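Peptidyl-prolyl cis-trans isomerase (Hirschia baltica, PDB 5EX2) probably catalyses the cis-trans isomerisation of peptide bonds preceding proline, as other cyclophilins do, and binds metal ions. Local coordinates at residues 18-23 / 36-41; 217-222 / 226-231; 231-234 / 238-241. One frame throughout, in Å; residues are numbered along the deposited sequence. Where two conformers were deposited one is given.

Overall arrangement
All three contacts involve the strands of, or the approach to, an antiparallel three-stranded sheet (17-19, 229-233 and 261-264) beside the eight-stranded cyclophilin barrel, contact 1 lying between the other two. Contact 1 ties the exit of strand 17-19 to barrel strand 33-39, and contact 2 ties the end of barrel strand 212-218 to the entry of strand 229-233. Their centres are about 9 Å apart and they meet directly, Asp23 OD1 lying 2.7 Å from Ser220 OG and Val20 N 2.9 Å from Ala230 O. Contact 3, centred about 15 Å from contact 1 and 21 Å from contact 2, takes the far end of strand 229-233 to helix 238-247. All three lie away from the magnesium-site residues Gln115, Gln133 and Glu135.

Contact 1. Residues 18-23 / 36-41; sequences RSVDPD and YIELAP
Glu38 reaches across to Arg18 and Val20 with a fully extended side chain. Its CG stands anti to the backbone N (chi1 -171°), which sends the chain away from strand 33-39 toward the other segment. CG packs 3.9 Å from CG1 of Val20. Beyond it the carboxylate meets the guanidinium of Arg18 end-on, the two planes only 22° apart. OE1 of Glu38 receives NH2 of Arg18 at 2.9 Å in a nearly straight bond (172°) lying in the guanidinium plane. OE2 of Glu38 takes NH1 of Arg18 at 2.9 Å, from somewhat outside that plane. Each oxygen uses its syn lone pair, and the two-point grip probably limits rotation of both groups. A water also donates to Glu38 OE2, at 2.8 Å, and accepts from Asp21 N, giving this buried oxygen a second partner. Methyl CG2 of Val20 lies 3.8 Å from Glu38 OE1, lining the ion pair with hydrocarbon. Farther along, Leu39 CD1 touches the carbonyl oxygen of Asp23. Val232 of strand 229-233 packs against Arg18, Val20 and Glu38, while Leu25 of strand 25-30 adjoins Val20, placing the salt bridge between the small sheet and the barrel.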
ATOM      1  N   ARG A  18      -6.124  -6.798  13.144  1.00  9.68           N
ATOM      2  CA  ARG A  18      -5.814  -7.857  12.195  1.00  8.90           C
ATOM      3  C   ARG A  18      -4.308  -8.042  12.124  1.00  8.82           C
ATOM      4  O   ARG A  18      -3.574  -7.090  11.872  1.00 11.19           O
ATOM      5  CB  ARG A  18      -6.373  -7.495  10.809  1.00  9.57           C
ATOM      6  CG  ARG A  18      -6.005  -8.475   9.702  1.00 12.01           C
ATOM      7  CD  ARG A  18      -6.563  -8.044   8.338  1.00 12.25           C
ATOM      8  NE  ARG A  18      -6.039  -6.757   7.886  1.00 10.11           N
ATOM      9  CZ  ARG A  18      -4.844  -6.598   7.325  1.00 11.78           C
ATOM     10  NH1 ARG A  18      -4.045  -7.641   7.148  1.00 13.17           N
ATOM     11  NH2 ARG A  18      -4.451  -5.393   6.952  1.00 12.01           N
ATOM     12  N   SER A  19      -3.857  -9.270  12.327  1.00 10.51           N
ATOM     13  CA  SER A  19      -2.441  -9.584  12.252  1.00  9.79           C
ATOM     14  C   SER A  19      -2.025  -9.670  10.786  1.00 12.89           C
ATOM     15  O   SER A  19      -2.647 -10.385  10.005  1.00 13.50           O
ATOM     16  CB  SER A  19      -2.175 -10.895  12.981  1.00 13.33           C
ATOM     17  OG  SER A  19      -0.820 -11.273  12.846  1.00 16.79           O
ATOM     18  N   VAL A  20      -0.958  -8.962  10.424  1.00 10.62           N
ATOM     19  CA  VAL A  20      -0.462  -8.970   9.053  1.00 10.91           C
ATOM     20  C   VAL A  20       0.342 -10.237   8.812  1.00 14.33           C
ATOM     21  O   VAL A  20       1.231 -10.585   9.583  1.00 12.73           O
ATOM     22  CB  VAL A  20       0.386  -7.714   8.762  1.00 10.29           C
ATOM     23  CG1 VAL A  20       1.055  -7.784   7.393  1.00 11.75           C
ATOM     24  CG2 VAL A  20      -0.474  -6.451   8.858  1.00 12.15           C
ATOM     25  N   ASP A  21       0.015 -10.929   7.734  1.00 11.45           N
ATOM     26  CA  ASP A  21       0.747 -12.105   7.287  1.00 10.54           C
ATOM     27  C   ASP A  21       2.212 -11.736   6.993  1.00 12.89           C
ATOM     28  O   ASP A  21       2.465 -10.808   6.232  1.00 10.00           O
ATOM     29  CB  ASP A  21       0.041 -12.640   6.032  1.00 14.20           C
ATOM     30  CG  ASP A  21       0.602 -13.947   5.517  1.00 16.71           C
ATOM     31  OD1 ASP A  21       1.803 -14.228   5.688  1.00 16.10           O
ATOM     32  OD2 ASP A  21      -0.179 -14.687   4.879  1.00 22.60           O
ATOM     33  N   PRO A  22       3.190 -12.447   7.587  1.00 10.76           N
ATOM     34  CA  PRO A  22       4.579 -12.079   7.279  1.00 12.18           C
ATOM     35  C   PRO A  22       4.937 -12.136   5.790  1.00 11.54           C
ATOM     36  O   PRO A  22       5.816 -11.386   5.386  1.00 10.62           O
ATOM     37  CB  PRO A  22       5.409 -13.118   8.059  1.00 13.35           C
ATOM     38  CG  PRO A  22       4.531 -13.663   9.075  1.00 15.78           C
ATOM     39  CD  PRO A  22       3.105 -13.485   8.631  1.00 10.98           C
ATOM     40  N   ASP A  23       4.276 -12.974   4.998  1.00 10.82           N
ATOM     41  CA  ASP A  23       4.563 -13.022   3.572  1.00 11.03           C
ATOM     42  C   ASP A  23       3.913 -11.842   2.834  1.00 10.54           C
ATOM     43  O   ASP A  23       4.134 -11.679   1.638  1.00 11.61           O
ATOM     44  CB  ASP A  23       4.098 -14.351   2.965  1.00 12.68           C
ATOM     45  CG  ASP A  23       4.921 -14.751   1.752  1.00 14.30           C
ATOM     46  OD1 ASP A  23       6.160 -14.569   1.776  1.00 15.43           O
ATOM     47  OD2 ASP A  23       4.349 -15.245   0.761  1.00 17.41           O
ATOM     48  N   TYR A  36       7.590   0.098   6.399  1.00  7.23           N
ATOM     49  CA  TYR A  36       6.979  -1.219   6.414  1.00  7.73           C
ATOM     50  C   TYR A  36       5.789  -1.198   5.473  1.00  7.40           C
ATOM     51  O   TYR A  36       4.867  -0.413   5.675  1.00  9.36           O
ATOM     52  CB  TYR A  36       6.533  -1.608   7.830  1.00  7.73           C
ATOM     53  CG  TYR A  36       7.673  -1.771   8.814  1.00  9.06           C
ATOM     54  CD1 TYR A  36       8.423  -2.922   8.843  1.00 12.46           C
ATOM     55  CD2 TYR A  36       7.970  -0.770   9.726  1.00 10.22           C
ATOM     56  CE1 TYR A  36       9.456  -3.069   9.748  1.00 11.31           C
ATOM     57  CE2 TYR A  36       8.990  -0.912  10.635  1.00 13.83           C
ATOM     58  CZ  TYR A  36       9.726  -2.055  10.631  1.00 13.08           C
ATOM     59  OH  TYR A  36      10.742  -2.179  11.553  1.00 15.51           O
ATOM     60  N   ILE A  37       5.810  -2.060   4.465  1.00  7.51           N
ATOM     61  CA  ILE A  37       4.762  -2.081   3.453  1.00  7.56           C
ATOM     62  C   ILE A  37       3.970  -3.378   3.563  1.00  8.85           C
ATOM     63  O   ILE A  37       4.555  -4.468   3.587  1.00  9.40           O
ATOM     64  CB  ILE A  37       5.358  -1.964   2.043  1.00 10.16           C
ATOM     65  CG1 ILE A  37       6.044  -0.611   1.893  1.00 10.32           C
ATOM     66  CG2 ILE A  37       4.269  -2.136   0.976  1.00 10.33           C
ATOM     67  CD1 ILE A  37       6.926  -0.496   0.672  1.00 10.50           C
ATOM     68  N   GLU A  38       2.647  -3.270   3.634  1.00  6.87           N
ATOM     69  CA  GLU A  38       1.790  -4.441   3.502  1.00  7.83           C
ATOM     70  C   GLU A  38       1.376  -4.594   2.044  1.00  7.81           C
ATOM     71  O   GLU A  38       0.826  -3.682   1.435  1.00  8.55           O
ATOM     72  CB  GLU A  38       0.537  -4.384   4.399  1.00  8.67           C
ATOM     73  CG  GLU A  38      -0.185  -5.727   4.376  1.00  9.38           C
ATOM     74  CD  GLU A  38      -1.465  -5.797   5.183  1.00  8.56           C
ATOM     75  OE1 GLU A  38      -1.925  -4.771   5.718  1.00 11.84           O
ATOM     76  OE2 GLU A  38      -2.009  -6.918   5.263  1.00 11.84           O
ATOM     77  N   LEU A  39       1.627  -5.778   1.510  1.00  8.61           N
ATOM     78  CA  LEU A  39       1.200  -6.144   0.172  1.00  9.05           C
ATOM     79  C   LEU A  39      -0.291  -6.452   0.153  1.00  8.14           C
ATOM     80  O   LEU A  39      -0.844  -6.966   1.134  1.00  9.97           O
ATOM     81  CB  LEU A  39       1.961  -7.365  -0.310  1.00  9.12           C
ATOM     82  CG  LEU A  39       3.471  -7.224  -0.250  1.00 11.29           C
ATOM     83  CD1 LEU A  39       4.151  -8.551  -0.584  1.00 15.21           C
ATOM     84  CD2 LEU A  39       3.930  -6.106  -1.189  1.00 14.68           C
ATOM     85  N   ALA A  40      -0.938  -6.179  -0.976  1.00  8.90           N
ATOM     86  CA  ALA A  40      -2.372  -6.369  -1.134  1.00  8.93           C
ATOM     87  C   ALA A  40      -2.684  -7.352  -2.264  1.00 12.28           C
ATOM     88  O   ALA A  40      -3.012  -6.932  -3.381  1.00 12.08           O
ATOM     89  CB  ALA A  40      -3.036  -5.036  -1.407  1.00 13.63           C
ATOM     90  N   PRO A  41      -2.592  -8.659  -1.986  1.00 13.33           N
ATOM     91  CA  PRO A  41      -2.723  -9.642  -3.066  1.00 12.39           C
ATOM     92  C   PRO A  41      -4.096  -9.661  -3.719  1.00 17.28           C
ATOM     93  O   PRO A  41      -4.202 -10.014  -4.894  1.00 17.49           O
ATOM     94  CB  PRO A  41      -2.465 -10.986  -2.376  1.00 20.45           C
ATOM     95  CG  PRO A  41      -1.909 -10.691  -1.056  1.00 18.11           C
ATOM     96  CD  PRO A  41      -2.184  -9.269  -0.708  1.00 16.70           C
TER
HETATM   97  O   HOH W   1      -1.542  -9.630   5.586  1.00 12.62           O

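Contact 2. Residues 217-222 / 226-231; sequences VMVSDL and DRPEAW
The guanidinium of Arg227 has the carbonyl oxygen of Leu222 at its edge, near its plane, and a water in the plane itself; the carbonyl oxygens of Val219 and Ser220 approach obliquely. NE of Arg227 donates to Leu222 O over 2.9 Å, but the bond is bent (137°) and the donor stands above the carbonyl plane, 41° out of it. NH2 of Arg227 adds a weak bond to the same oxygen at 3.1 Å. The water accepts from NH2 of Arg227 and donates to Ser220 O, linking the guanidinium to a second backbone carbonyl. An extended chain from CG to NE, with chi1 at -65°, carries the guanidinium to the carbonyl oxygens of Ser220 and Leu222, at the end of the 3-10 segment 219-221.

The aliphatic part of the arginine takes part as well: its CB lies 3.7 Å from CG1 of Val219, and its CG faces CB of Leu222. Pro228 continues the apolar surface, with its CD 3.8 Å from CD1 of Leu222 and its CG 4.0 Å from CG2 of Val219. The Leu222 and Pro228 side chains cross at about a right angle. Were Arg227 an alanine, Leu222 O would probably lose its side-chain donor, and a gap would be likely to open beside Val219 and Leu222.

Val219 also packs on Leu25 and Ile27 of strand 25-30, and Ile27 touches Pro228, so barrel residues flank the apolar part. Leu222 N bonds to Val219 O at 3.1 Å. The whole is a loop with a short 3-10 segment that turns the chain from the last strand of the cyclophilin barrel, 212-218, toward strand 229-233 of the three-stranded sheet, with the arginine bonded to the carbonyl oxygen of Leu222 and linked through water to that of Ser220.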
ATOM      1  N   VAL A 217      13.485  -6.563   2.597  0.65  8.20           N
ATOM      2  CA  VAL A 217      13.351  -7.900   3.157  0.65  7.27           C
ATOM      3  C   VAL A 217      11.892  -8.275   3.291  0.65  9.28           C
ATOM      4  O   VAL A 217      11.099  -7.485   3.770  0.65 10.78           O
ATOM      5  CB  VAL A 217      14.017  -8.013   4.555  0.65 10.55           C
ATOM      6  CG1 VAL A 217      13.952  -9.436   5.063  0.65 15.18           C
ATOM      7  CG2 VAL A 217      15.459  -7.556   4.503  0.65 13.29           C
ATOM      8  N   MET A 218      11.542  -9.479   2.851  1.00  8.29           N
ATOM      9  CA  MET A 218      10.256 -10.078   3.177  1.00  9.50           C
ATOM     10  C   MET A 218      10.296 -10.634   4.591  1.00 11.52           C
ATOM     11  O   MET A 218      11.186 -11.406   4.948  1.00  9.72           O
ATOM     12  CB  MET A 218       9.929 -11.221   2.222  1.00 10.17           C
ATOM     13  CG  MET A 218       9.795 -10.834   0.774  1.00 12.11           C
ATOM     14  SD  MET A 218       8.505  -9.608   0.476  1.00 11.40           S
ATOM     15  CE  MET A 218       7.119 -10.360   1.349  1.00 13.87           C
ATOM     16  N   VAL A 219       9.323 -10.256   5.404  1.00  8.10           N
ATOM     17  CA  VAL A 219       9.366 -10.658   6.797  1.00  9.84           C
ATOM     18  C   VAL A 219       9.263 -12.185   6.930  1.00  9.11           C
ATOM     19  O   VAL A 219       9.828 -12.755   7.860  1.00 10.21           O
ATOM     20  CB  VAL A 219       8.260  -9.929   7.600  1.00  9.61           C
ATOM     21  CG1 VAL A 219       8.121 -10.458   8.992  1.00  9.70           C
ATOM     22  CG2 VAL A 219       8.602  -8.455   7.675  1.00 10.01           C
ATOM     23  N   SER A 220       8.555 -12.848   6.016  1.00  9.70           N
ATOM     24  CA  SER A 220       8.452 -14.303   6.029  1.00 10.59           C
ATOM     25  C   SER A 220       9.810 -14.990   5.861  1.00 10.46           C
ATOM     26  O   SER A 220       9.968 -16.152   6.229  1.00 12.92           O
ATOM     27  CB  SER A 220       7.512 -14.747   4.919  1.00 13.13           C
ATOM     28  OG  SER A 220       7.912 -14.139   3.718  1.00 12.06           O
ATOM     29  N   ASP A 221      10.778 -14.273   5.299  1.00 10.36           N
ATOM     30  CA  ASP A 221      12.094 -14.846   5.050  1.00 12.10           C
ATOM     31  C   ASP A 221      13.015 -14.721   6.247  1.00 12.50           C
ATOM     32  O   ASP A 221      14.107 -15.295   6.261  1.00 15.14           O
ATOM     33  CB  ASP A 221      12.736 -14.186   3.840  1.00  9.87           C
ATOM     34  CG  ASP A 221      11.991 -14.481   2.559  1.00 13.16           C
ATOM     35  OD1 ASP A 221      11.267 -15.496   2.495  1.00 14.21           O
ATOM     36  OD2 ASP A 221      12.127 -13.696   1.606  1.00 12.44           O
ATOM     37  N   LEU A 222      12.573 -13.984   7.257  1.00 13.51           N
ATOM     38  CA  LEU A 222      13.326 -13.878   8.497  1.00 11.62           C
ATOM     39  C   LEU A 222      13.032 -15.059   9.391  1.00 14.28           C
ATOM     40  O   LEU A 222      11.957 -15.667   9.295  1.00 14.04           O
ATOM     41  CB  LEU A 222      12.964 -12.586   9.219  1.00 11.57           C
ATOM     42  CG  LEU A 222      13.244 -11.281   8.476  1.00 11.06           C
ATOM     43  CD1 LEU A 222      12.666 -10.117   9.260  1.00 11.57           C
ATOM     44  CD2 LEU A 222      14.736 -11.104   8.258  1.00 12.80           C
ATOM     45  N   ASP A 226      13.075 -13.101  14.695  1.00 16.62           N
ATOM     46  CA  ASP A 226      13.546 -11.816  14.169  1.00 16.77           C
ATOM     47  C   ASP A 226      12.448 -11.015  13.471  1.00 13.59           C
ATOM     48  O   ASP A 226      12.659  -9.855  13.091  1.00 15.09           O
ATOM     49  CB  ASP A 226      14.696 -12.033  13.182  1.00 17.45           C
ATOM     50  CG  ASP A 226      15.923 -12.616  13.836  1.00 30.93           C
ATOM     51  OD1 ASP A 226      16.129 -12.382  15.043  1.00 28.84           O
ATOM     52  OD2 ASP A 226      16.684 -13.308  13.132  1.00 25.14           O
ATOM     53  N   ARG A 227      11.284 -11.627  13.292  1.00 16.14           N
ATOM     54  CA  ARG A 227      10.225 -11.003  12.507  1.00 18.05           C
ATOM     55  C   ARG A 227       9.557  -9.868  13.264  1.00 16.23           C
ATOM     56  O   ARG A 227       9.067 -10.076  14.367  1.00 18.81           O
ATOM     57  CB  ARG A 227       9.161 -12.035  12.123  1.00 13.84           C
ATOM     58  CG  ARG A 227       9.666 -13.117  11.214  1.00 16.76           C
ATOM     59  CD  ARG A 227       8.595 -14.125  10.864  1.00 18.20           C
ATOM     60  NE  ARG A 227       9.153 -15.216  10.078  1.00 19.60           N
ATOM     61  CZ  ARG A 227       8.710 -16.470  10.076  1.00 26.98           C
ATOM     62  NH1 ARG A 227       7.665 -16.823  10.817  1.00 37.46           N
ATOM     63  NH2 ARG A 227       9.317 -17.375   9.320  1.00 37.56           N
ATOM     64  N   PRO A 228       9.501  -8.662  12.671  1.00 12.88           N
ATOM     65  CA  PRO A 228       8.583  -7.670  13.231  1.00 12.53           C
ATOM     66  C   PRO A 228       7.168  -8.188  13.129  1.00 12.46           C
ATOM     67  O   PRO A 228       6.881  -8.988  12.242  1.00 15.07           O
ATOM     68  CB  PRO A 228       8.790  -6.420  12.357  1.00 13.70           C
ATOM     69  CG  PRO A 228       9.633  -6.842  11.221  1.00 25.08           C
ATOM     70  CD  PRO A 228      10.290  -8.131  11.545  1.00 14.29           C
ATOM     71  N   GLU A 229       6.309  -7.749  14.033  1.00 13.18           N
ATOM     72  CA  GLU A 229       4.916  -8.172  14.043  1.00 12.83           C
ATOM     73  C   GLU A 229       4.055  -6.939  13.825  1.00 11.17           C
ATOM     74  O   GLU A 229       4.149  -5.967  14.573  1.00 14.27           O
ATOM     75  CB  GLU A 229       4.570  -8.885  15.355  1.00 14.82           C
ATOM     76  CG  GLU A 229       5.377 -10.179  15.571  1.00 14.52           C
ATOM     77  CD  GLU A 229       5.197 -10.839  16.941  1.00 20.23           C
ATOM     78  OE1 GLU A 229       4.204 -10.571  17.648  1.00 25.20           O
ATOM     79  OE2 GLU A 229       6.068 -11.657  17.295  1.00 28.65           O
ATOM     80  N   ALA A 230       3.221  -6.986  12.788  1.00 12.47           N
ATOM     81  CA  ALA A 230       2.384  -5.849  12.425  1.00 12.32           C
ATOM     82  C   ALA A 230       0.906  -6.168  12.570  1.00  9.57           C
ATOM     83  O   ALA A 230       0.471  -7.299  12.339  1.00 10.64           O
ATOM     84  CB  ALA A 230       2.692  -5.405  10.998  1.00 12.05           C
ATOM     85  N   TRP A 231       0.159  -5.157  12.970  1.00 10.53           N
ATOM     86  CA  TRP A 231      -1.287  -5.265  13.070  1.00  9.07           C
ATOM     87  C   TRP A 231      -1.891  -4.041  12.430  1.00  9.47           C
ATOM     88  O   TRP A 231      -1.313  -2.954  12.475  1.00  9.83           O
ATOM     89  CB  TRP A 231      -1.761  -5.380  14.528  1.00 14.96           C
ATOM     90  CG  TRP A 231      -1.654  -6.746  15.163  1.00 16.16           C
ATOM     91  CD1 TRP A 231      -2.640  -7.708  15.252  1.00 13.35           C
ATOM     92  CD2 TRP A 231      -0.525  -7.274  15.853  1.00 19.49           C
ATOM     93  NE1 TRP A 231      -2.172  -8.801  15.941  1.00 21.05           N
ATOM     94  CE2 TRP A 231      -0.874  -8.563  16.315  1.00 12.96           C
ATOM     95  CE3 TRP A 231       0.754  -6.790  16.109  1.00 16.44           C
ATOM     96  CZ2 TRP A 231       0.011  -9.365  17.023  1.00 17.05           C
ATOM     97  CZ3 TRP A 231       1.632  -7.583  16.810  1.00 18.65           C
ATOM     98  CH2 TRP A 231       1.261  -8.863  17.259  1.00 22.65           C
TER
HETATM   99  O   HOH W   2      11.571 -18.110   7.306  1.00 22.26           O

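Contact 3. Residues 231-234 / 238-241; sequences WVMR and PMFS
A Met-aromatic contact made strictly at the ring edge distinguishes this meeting of Met233 and Phe240. SD of Met233 lies 5.2 Å from the centroid of the Phe240 ring and 90° off its normal, so the sulfur sits in the ring plane. The nearest ring atom is CD1 of Phe240, 3.9 Å from SD of Met233. The same sulfur comes 3.6 Å from Phe240 N, resting against the helix backbone as well as the ring.

With CG anti to the backbone N (chi1 -178°), Met233 projects straight from the strand toward the helix; a bend at chi3 then turns its methyl CE to Met239. There Met233 CE packs 3.8 Å from CB of Met239 and also faces that residue's CE, the two side chains crossing at about a right angle.

Arg234 contributes its backbone. Its carbonyl O lies 3.3 Å from CB of Phe240, and a water bridges the segments by donating to Arg234 O at 2.7 Å and accepting from Phe240 N at 2.9 Å. The water thus occupies an amide N-H in the first turn of the helix, where no preceding turn supplies a carbonyl. Phe123 meets the Phe240 ring edge-to-face, and Trp17 of the adjoining strand touches Met233. The arrangement is a tight strand-to-helix connection, strand 229-233 leading into helix 238-247, closed by hydrophobic packing and one bridging water.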
ATOM      1  N   TRP A 231       0.159  -5.157  12.970  1.00 10.53           N
ATOM      2  CA  TRP A 231      -1.287  -5.265  13.070  1.00  9.07           C
ATOM      3  C   TRP A 231      -1.891  -4.041  12.430  1.00  9.47           C
ATOM      4  O   TRP A 231      -1.313  -2.954  12.475  1.00  9.83           O
ATOM      5  CB  TRP A 231      -1.761  -5.380  14.528  1.00 14.96           C
ATOM      6  CG  TRP A 231      -1.654  -6.746  15.163  1.00 16.16           C
ATOM      7  CD1 TRP A 231      -2.640  -7.708  15.252  1.00 13.35           C
ATOM      8  CD2 TRP A 231      -0.525  -7.274  15.853  1.00 19.49           C
ATOM      9  NE1 TRP A 231      -2.172  -8.801  15.941  1.00 21.05           N
ATOM     10  CE2 TRP A 231      -0.874  -8.563  16.315  1.00 12.96           C
ATOM     11  CE3 TRP A 231       0.754  -6.790  16.109  1.00 16.44           C
ATOM     12  CZ2 TRP A 231       0.011  -9.365  17.023  1.00 17.05           C
ATOM     13  CZ3 TRP A 231       1.632  -7.583  16.810  1.00 18.65           C
ATOM     14  CH2 TRP A 231       1.261  -8.863  17.259  1.00 22.65           C
ATOM     15  N   VAL A 232      -3.063  -4.234  11.845  1.00  7.47           N
ATOM     16  CA  VAL A 232      -3.827  -3.169  11.205  1.00  8.10           C
ATOM     17  C   VAL A 232      -5.202  -3.191  11.820  1.00  8.59           C
ATOM     18  O   VAL A 232      -5.803  -4.253  11.966  1.00  9.41           O
ATOM     19  CB  VAL A 232      -3.902  -3.359   9.678  1.00  7.87           C
ATOM     20  CG1 VAL A 232      -4.777  -2.298   9.029  1.00  8.59           C
ATOM     21  CG2 VAL A 232      -2.524  -3.357   9.088  1.00  9.01           C
ATOM     22  N   MET A 233      -5.689  -2.032  12.215  1.00  6.68           N
ATOM     23  CA  MET A 233      -7.019  -1.943  12.802  1.00  7.72           C
ATOM     24  C   MET A 233      -8.062  -2.479  11.817  1.00  8.60           C
ATOM     25  O   MET A 233      -7.978  -2.285  10.615  1.00  8.85           O
ATOM     26  CB  MET A 233      -7.329  -0.499  13.202  1.00  8.54           C
ATOM     27  CG  MET A 233      -8.706  -0.305  13.879  1.00  8.05           C
ATOM     28  SD  MET A 233      -8.929   1.340  14.521  1.00  8.74           S
ATOM     29  CE  MET A 233      -7.871   1.318  15.966  1.00 10.45           C
ATOM     30  N   ARG A 234      -9.030  -3.213  12.352  1.00  7.71           N
ATOM     31  CA  ARG A 234     -10.116  -3.773  11.566  1.00  8.19           C
ATOM     32  C   ARG A 234     -11.151  -2.692  11.274  1.00  9.00           C
ATOM     33  O   ARG A 234     -11.695  -2.081  12.189  1.00  9.01           O
ATOM     34  CB  ARG A 234     -10.763  -4.951  12.299  1.00  9.44           C
ATOM     35  CG  ARG A 234      -9.891  -6.194  12.305  1.00 10.03           C
ATOM     36  CD  ARG A 234     -10.592  -7.436  12.838  1.00 12.55           C
ATOM     37  NE  ARG A 234      -9.692  -8.594  12.853  1.00 18.79           N
ATOM     38  CZ  ARG A 234      -9.360  -9.324  11.786  1.00 21.68           C
ATOM     39  NH1 ARG A 234      -9.837  -9.033  10.581  1.00 15.75           N
ATOM     40  NH2 ARG A 234      -8.536 -10.354  11.921  1.00 21.56           N
ATOM     41  N   PRO A 238     -15.329  -1.817  16.159  1.00  9.55           N
ATOM     42  CA  PRO A 238     -15.829  -0.608  16.817  1.00  9.94           C
ATOM     43  C   PRO A 238     -14.778   0.458  17.051  1.00  7.64           C
ATOM     44  O   PRO A 238     -15.094   1.633  17.076  1.00  9.55           O
ATOM     45  CB  PRO A 238     -16.361  -1.127  18.154  1.00 11.39           C
ATOM     46  CG  PRO A 238     -15.650  -2.384  18.392  1.00 10.87           C
ATOM     47  CD  PRO A 238     -15.420  -2.997  17.033  1.00  9.38           C
ATOM     48  N   MET A 239     -13.523   0.080  17.222  1.00  7.41           N
ATOM     49  CA  MET A 239     -12.507   1.113  17.372  1.00  8.98           C
ATOM     50  C   MET A 239     -12.404   1.948  16.100  1.00  8.25           C
ATOM     51  O   MET A 239     -12.194   3.155  16.153  1.00  8.60           O
ATOM     52  CB  MET A 239     -11.158   0.504  17.720  1.00  7.18           C
ATOM     53  CG  MET A 239     -11.126  -0.005  19.128  1.00  8.95           C
ATOM     54  SD  MET A 239      -9.583  -0.771  19.632  1.00 10.51           S
ATOM     55  CE  MET A 239      -8.515   0.664  19.713  1.00 12.03           C
ATOM     56  N   PHE A 240     -12.550   1.308  14.951  1.00  8.11           N
ATOM     57  CA  PHE A 240     -12.480   2.074  13.725  1.00  6.48           C
ATOM     58  C   PHE A 240     -13.716   2.970  13.587  1.00  8.62           C
ATOM     59  O   PHE A 240     -13.613   4.071  13.070  1.00  9.15           O
ATOM     60  CB  PHE A 240     -12.330   1.186  12.498  1.00  7.79           C
ATOM     61  CG  PHE A 240     -11.917   1.957  11.269  1.00  8.67           C
ATOM     62  CD1 PHE A 240     -10.632   2.486  11.181  1.00  7.08           C
ATOM     63  CD2 PHE A 240     -12.800   2.198  10.231  1.00  7.58           C
ATOM     64  CE1 PHE A 240     -10.232   3.216  10.089  1.00 10.02           C
ATOM     65  CE2 PHE A 240     -12.394   2.926   9.131  1.00  9.94           C
ATOM     66  CZ  PHE A 240     -11.111   3.431   9.062  1.00  9.74           C
ATOM     67  N   SER A 241     -14.865   2.509  14.055  1.00  8.44           N
ATOM     68  CA  SER A 241     -16.048   3.358  14.080  1.00  8.70           C
ATOM     69  C   SER A 241     -15.803   4.635  14.889  1.00 10.15           C
ATOM     70  O   SER A 241     -16.202   5.732  14.498  1.00 11.05           O
ATOM     71  CB  SER A 241     -17.211   2.568  14.654  1.00  9.01           C
ATOM     72  OG  SER A 241     -18.415   3.305  14.630  1.00 14.86           O
TER
HETATM   73  O   HOH W   3     -11.914  -1.469  14.856  1.00  9.41           O